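Local coordinates for StAR-related lipid transfer protein 13 (Homo sapiens, PDB 2PSO) that acts as a GTPase-activating protein for RhoA, and perhaps for Cdc42, and is represented here by its lipid-binding START domain, at residues D135-R140 against G168-V173; L100-F105 against Y123-M128; D70-K75 against I193-L198; M150-S155 against Q177-P182. All coordinates share one frame; numbering follows the deposited sequence.

Interaction 1 (D135-R140 against G168-V173); sequences DFVVLR and GVRAVV
D135 and R170 sit opposite each other in a single parallel beta bridge, and the backbone N and O of D135 make the two hydrogen bonds that cross the contact. Its N gives a nearly straight bond to V169 O at 3.0 Å, while D135 O receives A171 N at 2.8 Å, in the carbonyl plane; R170 CA adds a weaker C-H contact to the same oxygen. D135 CG stands beside the backbone N (chi1 -51°), and this sends the carboxylate toward G168, OD2 coming nearest. OD1 is bonded to S133 OG, and the same hydroxyl is bonded to G168 N.

The R170 chain bends at chi2 (-70°) and chi3, which folds the guanidinium back over V137. V137 CG2 lies above the centre of that flat group, 3.4 Å from R170 CZ, and R170 NH2 bonds to A163 O. Cutting the side chain back to alanine removes the flat cover of V137 CG2 and the donor to A163 O, and is likely to leave that carbonyl without its mate.

Farther along, the F136 ring receives A171 CB over one face, a CH-pi contact with CB 4.0 Å from the ring centroid. V173 CG2 meets the ring at its edge, 3.6 Å from F136 CD2. The contact places strand 169-182 parallel to strand 134-143, the one parallel pairing in the otherwise antiparallel, curled sheet of the START helix-grip fold.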
loop_
_atom_site.group_PDB
_atom_site.type_symbol
_atom_site.label_atom_id
_atom_site.label_comp_id
_atom_site.label_asym_id
_atom_site.label_seq_id
_atom_site.Cartn_x
_atom_site.Cartn_y
_atom_site.Cartn_z
ATOM N N ASP A 135 5.460 12.563 2.892
ATOM C CA ASP A 135 5.509 13.096 1.519
ATOM C C ASP A 135 6.049 12.118 0.475
ATOM O O ASP A 135 6.903 11.277 0.774
ATOM C CB ASP A 135 6.314 14.384 1.475
ATOM C CG ASP A 135 5.855 15.376 2.507
ATOM O OD1 ASP A 135 4.690 15.269 2.956
ATOM O OD2 ASP A 135 6.664 16.259 2.872
ATOM N N PHE A 136 5.541 12.233 -0.749
ATOM C CA PHE A 136 5.778 11.201 -1.753
ATOM C C PHE A 136 6.083 11.757 -3.121
ATOM O O PHE A 136 5.504 12.747 -3.546
ATOM C CB PHE A 136 4.585 10.248 -1.865
ATOM C CG PHE A 136 4.343 9.435 -0.627
ATOM C CD1 PHE A 136 3.839 10.025 0.527
ATOM C CD2 PHE A 136 4.609 8.084 -0.614
ATOM C CE1 PHE A 136 3.617 9.286 1.667
ATOM C CE2 PHE A 136 4.377 7.335 0.530
ATOM C CZ PHE A 136 3.884 7.937 1.668
ATOM N N VAL A 137 6.995 11.102 -3.810
ATOM C CA VAL A 137 7.358 11.465 -5.156
ATOM C C VAL A 137 7.703 10.152 -5.767
ATOM O O VAL A 137 8.624 9.481 -5.341
ATOM C CB VAL A 137 8.604 12.363 -5.214
ATOM C CG1 VAL A 137 9.001 12.622 -6.669
ATOM C CG2 VAL A 137 8.363 13.669 -4.450
ATOM N N VAL A 138 6.968 9.780 -6.788
ATOM C CA VAL A 138 6.939 8.409 -7.185
ATOM C C VAL A 138 6.940 8.268 -8.707
ATOM O O VAL A 138 6.405 9.117 -9.406
ATOM C CB VAL A 138 5.714 7.804 -6.527
ATOM C CG1 VAL A 138 4.933 6.944 -7.481
ATOM C CG2 VAL A 138 6.139 7.064 -5.310
ATOM N N LEU A 139 7.615 7.246 -9.218
ATOM C CA LEU A 139 7.444 6.805 -10.585
ATOM C C LEU A 139 6.244 5.812 -10.608
ATOM O O LEU A 139 6.294 4.791 -9.930
ATOM C CB LEU A 139 8.738 6.106 -10.985
ATOM C CG LEU A 139 8.914 5.455 -12.362
ATOM C CD1 LEU A 139 8.951 6.501 -13.442
ATOM C CD2 LEU A 139 10.200 4.624 -12.408
ATOM N N ARG A 140 5.150 6.101 -11.311
ATOM C CA ARG A 140 4.032 5.130 -11.394
ATOM C C ARG A 140 3.894 4.759 -12.827
ATOM O O ARG A 140 4.018 5.613 -13.696
ATOM C CB ARG A 140 2.649 5.718 -11.051
ATOM C CG ARG A 140 2.616 6.846 -10.105
ATOM C CD ARG A 140 1.445 7.694 -10.410
ATOM N NE ARG A 140 0.440 7.666 -9.362
ATOM C CZ ARG A 140 -0.693 8.348 -9.415
ATOM N NH1 ARG A 140 -1.558 8.259 -8.422
ATOM N NH2 ARG A 140 -0.950 9.135 -10.452
ATOM N N GLY A 168 6.632 17.818 5.271
ATOM C CA GLY A 168 7.308 17.052 6.312
ATOM C C GLY A 168 8.416 16.101 5.905
ATOM O O GLY A 168 9.559 16.516 5.727
ATOM N N VAL A 169 8.083 14.815 5.789
ATOM C CA VAL A 169 9.094 13.758 5.687
ATOM C C VAL A 169 8.935 12.881 4.453
ATOM O O VAL A 169 7.996 12.088 4.383
ATOM C CB VAL A 169 9.018 12.781 6.900
ATOM C CG1 VAL A 169 10.234 11.833 6.933
ATOM C CG2 VAL A 169 8.882 13.534 8.215
ATOM N N ARG A 170 9.855 12.985 3.504
ATOM C CA ARG A 170 9.866 12.068 2.369
ATOM C C ARG A 170 9.816 10.621 2.797
ATOM O O ARG A 170 10.684 10.166 3.523
ATOM C CB ARG A 170 11.139 12.245 1.563
ATOM C CG ARG A 170 11.067 13.346 0.548
ATOM C CD ARG A 170 10.142 12.986 -0.606
ATOM N NE ARG A 170 10.822 13.225 -1.873
ATOM C CZ ARG A 170 10.964 14.421 -2.431
ATOM N NH1 ARG A 170 10.439 15.494 -1.850
ATOM N NH2 ARG A 170 11.609 14.539 -3.591
ATOM N N ALA A 171 8.815 9.882 2.349
ATOM C CA ALA A 171 8.843 8.451 2.567
ATOM C C ALA A 171 9.669 7.776 1.467
ATOM O O ALA A 171 10.317 8.438 0.665
ATOM C CB ALA A 171 7.442 7.885 2.614
ATOM N N VAL A 172 9.676 6.448 1.463
ATOM C CA VAL A 172 10.352 5.679 0.431
ATOM C C VAL A 172 9.447 4.492 0.089
ATOM O O VAL A 172 9.441 3.463 0.782
ATOM C CB VAL A 172 11.750 5.174 0.879
ATOM C CG1 VAL A 172 12.401 4.320 -0.221
ATOM C CG2 VAL A 172 12.676 6.334 1.244
ATOM N N VAL A 173 8.643 4.662 -0.954
ATOM C CA VAL A 173 7.856 3.573 -1.459
ATOM C C VAL A 173 8.880 2.643 -2.101
ATOM O O VAL A 173 9.399 2.935 -3.161
ATOM C CB VAL A 173 6.782 4.084 -2.460
ATOM C CG1 VAL A 173 6.134 2.937 -3.235
ATOM C CG2 VAL A 173 5.723 4.860 -1.728
#

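Interaction 2 (L100-F105 against Y123-M128); sequences LWDEDF and YVLNSM
D104 and N126 carry the polar link: N126 N donates to D104 O at 3.0 Å, with the donor tilted 34° from the carbonyl plane. L125 CA lies 3.5 Å from D104 O, a C-H contact beside that bond. The D104 carboxylate lies against N126 O, its OD2 3.2 Å away; both atoms are acceptors, and the pair is not a hydrogen bond. F105 and L125 form a lone backbone bridge here, and V124 continues the pairing through a backbone hydrogen bond to V106.

D102 closes a turn within the loop. Its OD1 accepts D104 N at 2.9 Å, approached from above the carboxylate plane, which makes an Asx turn. The other carboxylate oxygen, D102 OD2, is salt-bridged to R98, so the two oxygens hold the turn and tie it to the segment that follows helix 87-96. In the START fold this turn leads from that helix into strand 109-115, and it meets strand 118-125 where the strand gives way to a loop.

Among the apolar contacts, L125 CD2 reaches the edge of the F105 ring, near its plane, 4.1 Å from F105 CD1. The same methyl also touches a carboxylate, 3.9 Å from D102 OD2.

With F105 CG anti to the backbone N (chi1 -172°), the end of the ring comes back to Y123, F105 CE1 lying 3.5 Å from Y123 CB. The two rings meet obliquely, their centroids 5.7 Å apart. Y123 also stacks on F136 of strand 134-143, while F105 meets the ring of W108 with the planes only about 15° apart.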
loop_
_atom_site.group_PDB
_atom_site.type_symbol
_atom_site.label_atom_id
_atom_site.label_comp_id
_atom_site.label_asym_id
_atom_site.label_seq_id
_atom_site.Cartn_x
_atom_site.Cartn_y
_atom_site.Cartn_z
ATOM N N LEU A 100 -11.306 11.119 -3.475
ATOM C CA LEU A 100 -12.564 10.457 -3.140
ATOM C C LEU A 100 -12.449 9.328 -2.128
ATOM O O LEU A 100 -13.450 8.698 -1.809
ATOM C CB LEU A 100 -13.231 9.890 -4.393
ATOM C CG LEU A 100 -14.376 10.588 -5.138
ATOM C CD1 LEU A 100 -14.363 12.087 -4.966
ATOM C CD2 LEU A 100 -14.302 10.211 -6.621
ATOM N N TRP A 101 -11.254 9.010 -1.652
ATOM C CA TRP A 101 -11.156 7.918 -0.663
ATOM C C TRP A 101 -10.094 8.045 0.427
ATOM O O TRP A 101 -9.877 7.108 1.200
ATOM C CB TRP A 101 -11.045 6.557 -1.323
ATOM C CG TRP A 101 -9.976 6.369 -2.387
ATOM C CD1 TRP A 101 -10.157 6.430 -3.736
ATOM C CD2 TRP A 101 -8.614 5.972 -2.192
ATOM N NE1 TRP A 101 -9.002 6.113 -4.390
ATOM C CE2 TRP A 101 -8.033 5.835 -3.460
ATOM C CE3 TRP A 101 -7.827 5.726 -1.068
ATOM C CZ2 TRP A 101 -6.690 5.483 -3.635
ATOM C CZ3 TRP A 101 -6.490 5.387 -1.248
ATOM C CH2 TRP A 101 -5.939 5.271 -2.517
ATOM N N ASP A 102 -9.443 9.205 0.466
ATOM C CA ASP A 102 -8.385 9.462 1.382
ATOM C C ASP A 102 -8.530 10.919 1.784
ATOM O O ASP A 102 -8.264 11.825 0.992
ATOM C CB ASP A 102 -7.046 9.213 0.708
ATOM C CG ASP A 102 -5.882 9.262 1.678
ATOM O OD1 ASP A 102 -6.057 9.754 2.818
ATOM O OD2 ASP A 102 -4.775 8.815 1.292
ATOM N N GLU A 103 -8.956 11.133 3.033
ATOM C CA GLU A 103 -9.151 12.469 3.561
ATOM C C GLU A 103 -7.802 13.141 3.835
ATOM O O GLU A 103 -7.726 14.351 4.024
ATOM C CB GLU A 103 -10.004 12.413 4.832
ATOM N N ASP A 104 -6.728 12.360 3.833
ATOM C CA ASP A 104 -5.417 12.907 4.144
ATOM C C ASP A 104 -4.643 13.331 2.915
ATOM O O ASP A 104 -3.681 14.086 3.030
ATOM C CB ASP A 104 -4.611 11.899 4.947
ATOM C CG ASP A 104 -5.076 11.806 6.387
ATOM O OD1 ASP A 104 -5.782 12.734 6.869
ATOM O OD2 ASP A 104 -4.726 10.801 7.043
ATOM N N PHE A 105 -5.070 12.836 1.754
ATOM C CA PHE A 105 -4.431 13.102 0.470
ATOM C C PHE A 105 -4.481 14.573 0.073
ATOM O O PHE A 105 -5.497 15.022 -0.468
ATOM C CB PHE A 105 -5.209 12.330 -0.565
ATOM C CG PHE A 105 -4.593 12.325 -1.938
ATOM C CD1 PHE A 105 -3.414 11.621 -2.186
ATOM C CD2 PHE A 105 -5.232 12.951 -2.995
ATOM C CE1 PHE A 105 -2.867 11.576 -3.447
ATOM C CE2 PHE A 105 -4.697 12.917 -4.245
ATOM C CZ PHE A 105 -3.506 12.239 -4.481
ATOM N N TYR A 123 2.590 13.520 -4.189
ATOM C CA TYR A 123 1.524 13.875 -3.267
ATOM C C TYR A 123 2.010 14.013 -1.846
ATOM O O TYR A 123 3.121 13.619 -1.528
ATOM C CB TYR A 123 0.401 12.849 -3.299
ATOM C CG TYR A 123 0.802 11.393 -3.046
ATOM C CD1 TYR A 123 0.679 10.811 -1.778
ATOM C CD2 TYR A 123 1.259 10.588 -4.089
ATOM C CE1 TYR A 123 1.014 9.475 -1.555
ATOM C CE2 TYR A 123 1.607 9.266 -3.874
ATOM C CZ TYR A 123 1.480 8.711 -2.612
ATOM O OH TYR A 123 1.815 7.377 -2.441
ATOM N N VAL A 124 1.148 14.557 -0.988
ATOM C CA VAL A 124 1.400 14.667 0.453
ATOM C C VAL A 124 0.275 13.971 1.179
ATOM O O VAL A 124 -0.864 14.100 0.766
ATOM C CB VAL A 124 1.361 16.115 0.903
ATOM C CG1 VAL A 124 1.420 16.188 2.401
ATOM C CG2 VAL A 124 2.515 16.883 0.305
ATOM N N LEU A 125 0.590 13.223 2.236
ATOM C CA LEU A 125 -0.432 12.699 3.145
ATOM C C LEU A 125 -0.293 13.416 4.470
ATOM O O LEU A 125 0.803 13.469 5.034
ATOM C CB LEU A 125 -0.269 11.200 3.392
ATOM C CG LEU A 125 -0.315 10.244 2.210
ATOM C CD1 LEU A 125 -0.581 8.824 2.687
ATOM C CD2 LEU A 125 -1.392 10.680 1.261
ATOM N N ASN A 126 -1.381 13.975 4.980
ATOM C CA ASN A 126 -1.320 14.584 6.298
ATOM C C ASN A 126 -1.396 13.545 7.416
ATOM O O ASN A 126 -1.957 12.465 7.230
ATOM C CB ASN A 126 -2.369 15.679 6.443
ATOM C CG ASN A 126 -1.891 17.005 5.883
ATOM O OD1 ASN A 126 -2.673 17.794 5.359
ATOM N ND2 ASN A 126 -0.590 17.252 5.988
ATOM N N SER A 127 -0.809 13.869 8.565
ATOM C CA SER A 127 -0.668 12.912 9.668
ATOM C C SER A 127 -1.587 13.216 10.851
ATOM O O SER A 127 -1.902 14.380 11.117
ATOM C CB SER A 127 0.784 12.872 10.142
ATOM O OG SER A 127 1.667 12.552 9.083
ATOM N N MET A 128 -1.982 12.162 11.572
ATOM C CA MET A 128 -3.029 12.245 12.605
ATOM C C MET A 128 -2.672 13.111 13.815
ATOM O O MET A 128 -3.272 14.163 14.030
ATOM C CB MET A 128 -3.467 10.843 13.064
ATOM C CG MET A 128 -4.878 10.797 13.670
ATOM S SD MET A 128 -6.206 10.130 12.611
ATOM C CE MET A 128 -5.821 10.768 10.969
#

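Interaction 3 (D70-K75 against I193-L198); sequences DGNPLK and ICRIDL
The flat guanidinium of R195 is met at its edge by the L74 and N72 carbonyl oxygens, while D70 OD2 and K75 O approach it obliquely. It reaches from strand 188-196 into the loop that leads to strand 76-83, its antiparallel neighbour in the START sheet, and that loop contains an Asx turn: N72 OD1 accepts L74 N at 3.2 Å.

R195 grips L74 O side-on with two nitrogens, NE at 3.2 Å and NH2 at 2.8 Å. The NE proton comes from well above the carbonyl plane of L74, whereas NH2 lies closer to that plane. The R195 side chain leaves the backbone with CG opposite N (chi1 -173°) and runs extended to NE, which carries the positive group across to the loop. R195 NH1 forms a salt bridge with D70 OD2 at 3.1 Å, its hydrogen bond weak, the carboxylate and guanidinium planes standing 52° apart. The bonds to L74 O and D70 together hold the rotation of the guanidinium. With no N-H to give, a leucine in this place would probably leave the D70 carboxylate without its positive mate and the loop at L74 O less firmly tied to the strand.

Alongside the polar group, the aliphatic part of the arginine passes the backbone of K75, with R195 CG 3.4 Å from K75 O. L74 packs farther along the strand: L74 CD2 lies 3.8 Å from I196 O, and its CD1 crosses the side chain of D197, 3.6 Å from D197 CB.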
loop_
_atom_site.group_PDB
_atom_site.type_symbol
_atom_site.label_atom_id
_atom_site.label_comp_id
_atom_site.label_asym_id
_atom_site.label_seq_id
_atom_site.Cartn_x
_atom_site.Cartn_y
_atom_site.Cartn_z
ATOM N N ASP A 70 15.886 -9.670 3.257
ATOM C CA ASP A 70 16.522 -8.587 2.538
ATOM C C ASP A 70 17.843 -8.221 3.184
ATOM O O ASP A 70 18.830 -7.983 2.507
ATOM C CB ASP A 70 15.586 -7.372 2.587
ATOM C CG ASP A 70 15.707 -6.480 1.366
ATOM O OD1 ASP A 70 15.998 -6.998 0.267
ATOM O OD2 ASP A 70 15.489 -5.256 1.506
ATOM N N GLY A 71 17.843 -8.209 4.511
ATOM C CA GLY A 71 18.820 -7.454 5.267
ATOM C C GLY A 71 18.150 -6.151 5.667
ATOM O O GLY A 71 18.812 -5.169 6.012
ATOM N N ASN A 72 16.821 -6.143 5.598
ATOM C CA ASN A 72 16.030 -4.990 5.996
ATOM C C ASN A 72 14.856 -5.490 6.830
ATOM O O ASN A 72 14.123 -6.381 6.389
ATOM C CB ASN A 72 15.545 -4.227 4.760
ATOM C CG ASN A 72 15.065 -2.809 5.079
ATOM O OD1 ASN A 72 14.514 -2.525 6.149
ATOM N ND2 ASN A 72 15.256 -1.911 4.127
ATOM N N PRO A 73 14.693 -4.934 8.052
ATOM C CA PRO A 73 13.624 -5.301 8.993
ATOM C C PRO A 73 12.205 -5.058 8.457
ATOM O O PRO A 73 11.272 -5.757 8.861
ATOM C CB PRO A 73 13.892 -4.393 10.201
ATOM C CG PRO A 73 14.730 -3.265 9.670
ATOM C CD PRO A 73 15.579 -3.895 8.617
ATOM N N LEU A 74 12.049 -4.087 7.553
ATOM C CA LEU A 74 10.719 -3.726 7.029
ATOM C C LEU A 74 10.024 -4.869 6.319
ATOM O O LEU A 74 10.613 -5.551 5.476
ATOM C CB LEU A 74 10.788 -2.507 6.109
ATOM C CG LEU A 74 10.848 -1.170 6.855
ATOM C CD1 LEU A 74 11.386 -0.073 5.948
ATOM C CD2 LEU A 74 9.494 -0.782 7.473
ATOM N N LYS A 75 8.765 -5.074 6.683
ATOM C CA LYS A 75 7.988 -6.152 6.103
ATOM C C LYS A 75 7.325 -5.756 4.783
ATOM O O LYS A 75 7.114 -4.570 4.493
ATOM C CB LYS A 75 6.956 -6.654 7.112
ATOM C CG LYS A 75 7.563 -7.500 8.216
ATOM C CD LYS A 75 6.652 -7.574 9.442
ATOM C CE LYS A 75 7.426 -8.002 10.692
ATOM N NZ LYS A 75 6.519 -8.395 11.806
ATOM N N ILE A 193 -0.068 -4.983 -2.651
ATOM C CA ILE A 193 1.180 -5.387 -2.024
ATOM C C ILE A 193 2.184 -4.248 -1.921
ATOM O O ILE A 193 2.748 -3.845 -2.928
ATOM C CB ILE A 193 1.888 -6.483 -2.825
ATOM C CG1 ILE A 193 0.994 -7.714 -2.951
ATOM C CG2 ILE A 193 3.233 -6.847 -2.152
ATOM C CD1 ILE A 193 1.360 -8.585 -4.118
ATOM N N CYS A 194 2.459 -3.758 -0.721
ATOM C CA CYS A 194 3.487 -2.741 -0.601
ATOM C C CYS A 194 4.437 -2.834 0.612
ATOM O O CYS A 194 4.279 -3.659 1.504
ATOM C CB CYS A 194 2.843 -1.386 -0.594
ATOM S SG CYS A 194 2.155 -1.066 1.003
ATOM N N ARG A 195 5.412 -1.929 0.614
ATOM C CA ARG A 195 6.532 -1.921 1.525
ATOM C C ARG A 195 7.052 -0.499 1.506
ATOM O O ARG A 195 7.782 -0.102 0.602
ATOM C CB ARG A 195 7.629 -2.855 1.009
ATOM C CG ARG A 195 8.807 -3.067 1.981
ATOM C CD ARG A 195 9.924 -3.972 1.412
ATOM N NE ARG A 195 10.761 -4.503 2.485
ATOM C CZ ARG A 195 11.921 -5.151 2.350
ATOM N NH1 ARG A 195 12.460 -5.384 1.161
ATOM N NH2 ARG A 195 12.541 -5.588 3.438
ATOM N N ILE A 196 6.655 0.284 2.493
ATOM C CA ILE A 196 7.055 1.673 2.544
ATOM C C ILE A 196 7.960 1.901 3.751
ATOM O O ILE A 196 7.807 1.244 4.784
ATOM C CB ILE A 196 5.826 2.581 2.633
ATOM C CG1 ILE A 196 4.767 2.101 1.633
ATOM C CG2 ILE A 196 6.194 4.024 2.359
ATOM C CD1 ILE A 196 3.527 2.969 1.568
ATOM N N ASP A 197 8.915 2.815 3.603
ATOM C CA ASP A 197 9.770 3.246 4.682
ATOM C C ASP A 197 9.433 4.705 4.986
ATOM O O ASP A 197 10.058 5.614 4.438
ATOM C CB ASP A 197 11.229 3.105 4.239
ATOM C CG ASP A 197 12.240 3.517 5.316
ATOM O OD1 ASP A 197 11.858 4.169 6.308
ATOM O OD2 ASP A 197 13.441 3.198 5.152
ATOM N N LEU A 198 8.434 4.937 5.840
ATOM C CA LEU A 198 8.212 6.274 6.386
ATOM C C LEU A 198 9.426 6.463 7.252
ATOM O O LEU A 198 9.840 5.525 7.936
ATOM C CB LEU A 198 6.969 6.350 7.266
ATOM C CG LEU A 198 5.610 5.722 6.922
ATOM C CD1 LEU A 198 5.180 5.958 5.460
ATOM C CD2 LEU A 198 5.573 4.230 7.274
#

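Interaction 4 (M150-S155 against Q177-P182); sequences MCTLVS and QYLIEP
Y178 and L153 face each other as a hydrogen-bonded pair of an antiparallel ladder, and the tyrosine can be traced from backbone to hydroxyl. Y178 N donates to L153 O at 2.7 Å, and L153 N returns a bond to Y178 O at 3.0 Å. Y178 CB passes 4.0 Å from L153 O. Its CG then stands beside the backbone N (chi1 -69°), and the ring is set so that CD1 comes 4.2 Å from L153 CD2, which approaches obliquely. The ring stacks on H192, and at the tip OH is hydrogen-bonded to E217 of helix 209-223, which holds the phenol end against that helix.

Two residues along, C151 and I180 repeat the pattern, C151 N to I180 O at 2.8 Å and I180 N to C151 O at 2.9 Å. Between these two pairs the side chains of T152 and L179 point to the other face of the sheet and cross obliquely, T152 CG2 lying 3.8 Å from L179 CD2. At the end of the ladder the M150 and E181 side chains run side by side.

Segments 151-155 and 177-182 run antiparallel at 176°, in the hairpin of strands 151-157 and 169-182, flanked by strand 134-143 on one side and strand 188-196 on the other. C151, L153, Y178 and I180 share a face, from which L153, Y178 and I180 reach helix 87-96, while the Y178 hydroxyl meets helix 209-223.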
loop_
_atom_site.group_PDB
_atom_site.type_symbol
_atom_site.label_atom_id
_atom_site.label_comp_id
_atom_site.label_asym_id
_atom_site.label_seq_id
_atom_site.Cartn_x
_atom_site.Cartn_y
_atom_site.Cartn_z
ATOM N N MET A 150 -7.039 -8.252 -16.158
ATOM C CA MET A 150 -6.219 -7.719 -15.070
ATOM C C MET A 150 -5.756 -6.283 -15.279
ATOM O O MET A 150 -5.371 -5.904 -16.375
ATOM C CB MET A 150 -4.968 -8.579 -14.978
ATOM C CG MET A 150 -5.084 -9.795 -14.111
ATOM S SD MET A 150 -4.283 -9.395 -12.559
ATOM C CE MET A 150 -2.839 -8.489 -13.116
ATOM N N CYS A 151 -5.747 -5.488 -14.223
ATOM C CA CYS A 151 -5.051 -4.203 -14.297
ATOM C C CYS A 151 -4.058 -4.075 -13.180
ATOM O O CYS A 151 -4.210 -4.719 -12.150
ATOM C CB CYS A 151 -6.011 -3.038 -14.192
ATOM S SG CYS A 151 -7.352 -3.154 -15.310
ATOM N N THR A 152 -3.054 -3.224 -13.371
ATOM C CA THR A 152 -1.998 -3.046 -12.379
ATOM C C THR A 152 -1.563 -1.625 -12.329
ATOM O O THR A 152 -1.405 -0.960 -13.360
ATOM C CB THR A 152 -0.688 -3.837 -12.701
ATOM O OG1 THR A 152 -0.123 -3.406 -13.965
ATOM C CG2 THR A 152 -0.934 -5.319 -12.723
ATOM N N LEU A 153 -1.310 -1.161 -11.123
ATOM C CA LEU A 153 -0.634 0.112 -10.983
ATOM C C LEU A 153 0.628 -0.135 -10.129
ATOM O O LEU A 153 0.544 -0.720 -9.070
ATOM C CB LEU A 153 -1.614 1.161 -10.403
ATOM C CG LEU A 153 -0.970 2.435 -9.838
ATOM C CD1 LEU A 153 -0.095 3.223 -10.825
ATOM C CD2 LEU A 153 -1.985 3.341 -9.165
ATOM N N VAL A 154 1.790 0.287 -10.575
ATOM C CA VAL A 154 2.993 0.090 -9.764
ATOM C C VAL A 154 3.798 1.376 -9.523
ATOM O O VAL A 154 3.904 2.275 -10.393
ATOM C CB VAL A 154 3.985 -0.977 -10.328
ATOM C CG1 VAL A 154 3.285 -2.114 -11.112
ATOM C CG2 VAL A 154 4.994 -0.304 -11.163
ATOM N N SER A 155 4.360 1.457 -8.322
ATOM C CA SER A 155 4.999 2.669 -7.900
ATOM C C SER A 155 6.313 2.440 -7.172
ATOM O O SER A 155 6.514 1.397 -6.563
ATOM C CB SER A 155 4.032 3.416 -6.988
ATOM O OG SER A 155 2.799 3.642 -7.634
ATOM N N GLN A 177 2.347 -2.059 -5.309
ATOM C CA GLN A 177 1.711 -2.473 -6.515
ATOM C C GLN A 177 0.273 -2.844 -6.301
ATOM O O GLN A 177 -0.040 -3.651 -5.428
ATOM C CB GLN A 177 2.507 -3.559 -7.266
ATOM C CG GLN A 177 2.853 -4.803 -6.475
ATOM C CD GLN A 177 4.337 -4.901 -6.085
ATOM O OE1 GLN A 177 5.144 -3.997 -6.345
ATOM N NE2 GLN A 177 4.695 -6.014 -5.459
ATOM N N TYR A 178 -0.615 -2.222 -7.081
ATOM C CA TYR A 178 -2.024 -2.586 -7.018
ATOM C C TYR A 178 -2.260 -3.612 -8.104
ATOM O O TYR A 178 -1.884 -3.381 -9.251
ATOM C CB TYR A 178 -2.956 -1.371 -7.161
ATOM C CG TYR A 178 -2.935 -0.413 -5.981
ATOM C CD1 TYR A 178 -2.024 0.648 -5.932
ATOM C CD2 TYR A 178 -3.813 -0.558 -4.928
ATOM C CE1 TYR A 178 -1.975 1.532 -4.861
ATOM C CE2 TYR A 178 -3.781 0.326 -3.839
ATOM C CZ TYR A 178 -2.846 1.368 -3.827
ATOM O OH TYR A 178 -2.797 2.246 -2.761
ATOM N N LEU A 179 -2.831 -4.757 -7.718
ATOM C CA LEU A 179 -3.286 -5.764 -8.669
ATOM C C LEU A 179 -4.797 -5.837 -8.587
ATOM O O LEU A 179 -5.360 -6.124 -7.524
ATOM C CB LEU A 179 -2.683 -7.140 -8.380
ATOM C CG LEU A 179 -1.185 -7.191 -8.071
ATOM C CD1 LEU A 179 -0.718 -8.606 -7.818
ATOM C CD2 LEU A 179 -0.376 -6.578 -9.195
ATOM N N ILE A 180 -5.461 -5.556 -9.702
ATOM C CA ILE A 180 -6.924 -5.567 -9.753
ATOM C C ILE A 180 -7.359 -6.607 -10.737
ATOM O O ILE A 180 -6.965 -6.556 -11.904
ATOM C CB ILE A 180 -7.457 -4.228 -10.246
ATOM C CG1 ILE A 180 -6.587 -3.084 -9.698
ATOM C CG2 ILE A 180 -8.902 -4.061 -9.881
ATOM C CD1 ILE A 180 -7.318 -1.812 -9.554
ATOM N N GLU A 181 -8.152 -7.566 -10.287
ATOM C CA GLU A 181 -8.562 -8.639 -11.177
ATOM C C GLU A 181 -10.063 -8.847 -11.125
ATOM O O GLU A 181 -10.685 -8.561 -10.109
ATOM C CB GLU A 181 -7.801 -9.924 -10.849
ATOM C CG GLU A 181 -7.987 -10.388 -9.426
ATOM C CD GLU A 181 -6.998 -11.458 -9.031
ATOM O OE1 GLU A 181 -6.388 -12.061 -9.942
ATOM O OE2 GLU A 181 -6.833 -11.689 -7.813
ATOM N N PRO A 182 -10.652 -9.323 -12.232
ATOM C CA PRO A 182 -12.095 -9.503 -12.279
ATOM C C PRO A 182 -12.506 -10.689 -11.448
ATOM O O PRO A 182 -11.958 -11.772 -11.609
ATOM C CB PRO A 182 -12.383 -9.826 -13.757
ATOM C CG PRO A 182 -11.131 -9.587 -14.489
ATOM C CD PRO A 182 -10.016 -9.721 -13.497
#

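All four contacts reach the one curled sheet of the START domain. Along the chain, both segments of interaction 2 come before interaction 1, interactions 1 and 4 alternate their segments, and the ends of interaction 3 enclose the other three. Strand 169-182 serves both interactions 1 and 4, about 19 Å apart centre to centre. Interaction 2 lies about 13 Å from interaction 1, centre to centre, joined to it by a probable backbone hydrogen bond between F136 N and Y123 O. Interaction 3, centred about 14 Å from the centre of interaction 1, meets it through another between V172 O and D197 N, and interaction 4 through one between I193 O and Q177 N. Loops 70-75 and 100-105 are thus fastened to the sheet's strands.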